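Local coordinates for protein HepC.19480.a.B1 (Helicobacter pylori, PDB 6MTZ) that is of unknown function but is probably a phosphoesterase of the DHH family, at residues T145-P150 with E203-L208. Sequence-based numbering, arbitrary orientation.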
loop_
_atom_site.group_PDB
_atom_site.type_symbol
_atom_site.label_atom_id
_atom_site.label_comp_id
_atom_site.label_asym_id
_atom_site.label_seq_id
_atom_site.Cartn_x
_atom_site.Cartn_y
_atom_site.Cartn_z
ATOM N N THR A 145 4.825 -23.088 -10.635
ATOM C CA THR A 145 4.309 -22.691 -11.939
ATOM C C THR A 145 2.912 -23.249 -12.192
ATOM O O THR A 145 2.090 -22.598 -12.847
ATOM C CB THR A 145 5.280 -23.140 -13.032
ATOM O OG1 THR A 145 6.566 -22.538 -12.800
ATOM C CG2 THR A 145 4.769 -22.704 -14.404
ATOM N N THR A 146 2.606 -24.428 -11.653
ATOM C CA THR A 146 1.322 -25.038 -11.972
ATOM C C THR A 146 0.147 -24.270 -11.370
ATOM O O THR A 146 -0.974 -24.391 -11.873
ATOM C CB THR A 146 1.315 -26.501 -11.518
ATOM O OG1 THR A 146 1.613 -26.570 -10.128
ATOM C CG2 THR A 146 2.373 -27.283 -12.267
ATOM N N TRP A 147 0.362 -23.483 -10.308
ATOM C CA TRP A 147 -0.689 -22.562 -9.886
ATOM C C TRP A 147 -0.421 -21.124 -10.303
ATOM O O TRP A 147 -1.378 -20.358 -10.479
ATOM C CB TRP A 147 -0.922 -22.626 -8.367
ATOM C CG TRP A 147 0.240 -22.237 -7.486
ATOM C CD1 TRP A 147 1.116 -23.090 -6.866
ATOM C CD2 TRP A 147 0.630 -20.914 -7.098
ATOM N NE1 TRP A 147 2.037 -22.375 -6.139
ATOM C CE2 TRP A 147 1.754 -21.040 -6.255
ATOM C CE3 TRP A 147 0.147 -19.635 -7.386
ATOM C CZ2 TRP A 147 2.386 -19.944 -5.691
ATOM C CZ3 TRP A 147 0.787 -18.536 -6.826
ATOM C CH2 TRP A 147 1.899 -18.701 -5.997
ATOM N N LEU A 148 0.841 -20.748 -10.509
ATOM C CA LEU A 148 1.141 -19.352 -10.806
ATOM C C LEU A 148 0.617 -18.947 -12.185
ATOM O O LEU A 148 0.017 -17.870 -12.335
ATOM C CB LEU A 148 2.647 -19.105 -10.682
ATOM C CG LEU A 148 3.063 -17.659 -10.978
ATOM C CD1 LEU A 148 2.304 -16.677 -10.083
ATOM C CD2 LEU A 148 4.549 -17.493 -10.792
ATOM N N GLU A 149 0.802 -19.805 -13.203
ATOM C CA GLU A 149 0.324 -19.427 -14.533
ATOM C C GLU A 149 -1.202 -19.365 -14.586
ATOM O O GLU A 149 -1.743 -18.432 -15.192
ATOM C CB GLU A 149 0.883 -20.363 -15.612
ATOM C CG GLU A 149 2.371 -20.115 -15.851
ATOM C CD GLU A 149 2.960 -20.961 -16.966
ATOM O OE1 GLU A 149 2.217 -21.753 -17.582
ATOM O OE2 GLU A 149 4.175 -20.831 -17.226
ATOM N N PRO A 150 -1.938 -20.299 -13.971
ATOM C CA PRO A 150 -3.396 -20.109 -13.889
ATOM C C PRO A 150 -3.797 -18.828 -13.171
ATOM O O PRO A 150 -4.735 -18.139 -13.598
ATOM C CB PRO A 150 -3.855 -21.357 -13.126
ATOM C CG PRO A 150 -2.877 -22.389 -13.563
ATOM C CD PRO A 150 -1.562 -21.653 -13.534
ATOM N N GLU A 203 -3.487 -17.391 -1.672
ATOM C CA GLU A 203 -4.340 -18.495 -1.208
ATOM C C GLU A 203 -5.321 -18.956 -2.278
ATOM O O GLU A 203 -5.824 -20.082 -2.208
ATOM C CB GLU A 203 -5.118 -18.111 0.075
ATOM C CG GLU A 203 -4.439 -18.574 1.379
ATOM C CD GLU A 203 -4.814 -17.731 2.608
ATOM O OE1 GLU A 203 -4.290 -18.004 3.711
ATOM O OE2 GLU A 203 -5.615 -16.784 2.473
ATOM N N VAL A 204 -5.601 -18.126 -3.281
ATOM C CA VAL A 204 -6.453 -18.566 -4.385
ATOM C C VAL A 204 -5.906 -19.824 -5.052
ATOM O O VAL A 204 -6.665 -20.570 -5.682
ATOM C CB VAL A 204 -6.616 -17.402 -5.397
ATOM C CG1 VAL A 204 -7.292 -17.837 -6.658
ATOM C CG2 VAL A 204 -7.408 -16.299 -4.772
ATOM N N LYS A 205 -4.598 -20.092 -4.922
ATOM C CA LYS A 205 -4.033 -21.307 -5.504
ATOM C C LYS A 205 -4.682 -22.567 -4.936
ATOM O O LYS A 205 -4.672 -23.612 -5.593
ATOM C CB LYS A 205 -2.520 -21.341 -5.271
ATOM C CG LYS A 205 -2.093 -21.728 -3.849
ATOM C CD LYS A 205 -0.618 -21.381 -3.610
ATOM C CE LYS A 205 -0.219 -21.675 -2.170
ATOM N NZ LYS A 205 1.207 -21.344 -1.892
ATOM N N ASN A 206 -5.257 -22.496 -3.740
ATOM C CA ASN A 206 -5.943 -23.646 -3.178
ATOM C C ASN A 206 -7.390 -23.749 -3.631
ATOM O O ASN A 206 -8.087 -24.667 -3.205
ATOM C CB ASN A 206 -5.857 -23.595 -1.655
ATOM C CG ASN A 206 -4.438 -23.725 -1.182
ATOM O OD1 ASN A 206 -3.672 -24.513 -1.734
ATOM N ND2 ASN A 206 -4.053 -22.912 -0.216
ATOM N N TYR A 207 -7.838 -22.857 -4.508
ATOM C CA TYR A 207 -9.201 -22.848 -5.024
ATOM C C TYR A 207 -9.275 -23.044 -6.532
ATOM O O TYR A 207 -10.288 -23.540 -7.020
ATOM C CB TYR A 207 -9.889 -21.515 -4.644
ATOM C CG TYR A 207 -10.103 -21.415 -3.149
ATOM C CD1 TYR A 207 -9.096 -20.954 -2.315
ATOM C CD2 TYR A 207 -11.304 -21.841 -2.571
ATOM C CE1 TYR A 207 -9.274 -20.890 -0.945
ATOM C CE2 TYR A 207 -11.497 -21.792 -1.210
ATOM C CZ TYR A 207 -10.476 -21.313 -0.401
ATOM O OH TYR A 207 -10.654 -21.259 0.955
ATOM N N LEU A 208 -8.225 -22.655 -7.273
ATOM C CA LEU A 208 -8.234 -22.700 -8.740
ATOM C C LEU A 208 -8.730 -24.027 -9.283
ATOM O O LEU A 208 -9.415 -24.072 -10.311
ATOM C CB LEU A 208 -6.827 -22.438 -9.283
ATOM C CG LEU A 208 -6.295 -21.025 -9.087
ATOM C CD1 LEU A 208 -4.790 -21.037 -9.199
ATOM C CD2 LEU A 208 -6.913 -20.109 -10.121
#
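K205 lies along one face of the W147 indole, joining the first turns of helix 145-159 to the loop that follows helix 190-203. The first of these helices comes after the parallel five-stranded sheet of what is probably a DHH-type N-terminal domain; the loop belongs to the helical region leading to the second, mixed-sheet domain. The lysine can be traced atom by atom. Its CB sits 3.7 Å from W147 CD2, beside the CG-CD2 bond and just beyond the rim. With chi1 at 77°, CG lies between the backbone N and carbonyl carbon, and the extended chain beyond it runs across the indole. The zigzag turns CG back from the ring and brings CD down again, 3.6 Å from W147 CE2. CD lies 3.7 Å from the centroid of the five-membered ring and 14° off its normal, which identifies a CH-pi contact over the face. CE then rises away from the indole, and NZ forms a salt bridge with E202. The opposite face of W147 meets L148 CB, 4.2 Å above the plane, so each face meets an aliphatic carbon, K205 CD centrally and L148 CB off-centre. Beside this CH-pi contact, L208 contributes one methyl: CD1 packs 4.0 Å from P150 CB, while Y166 touches both residues. That same CD1 lies 3.7 Å from the backbone O of W147.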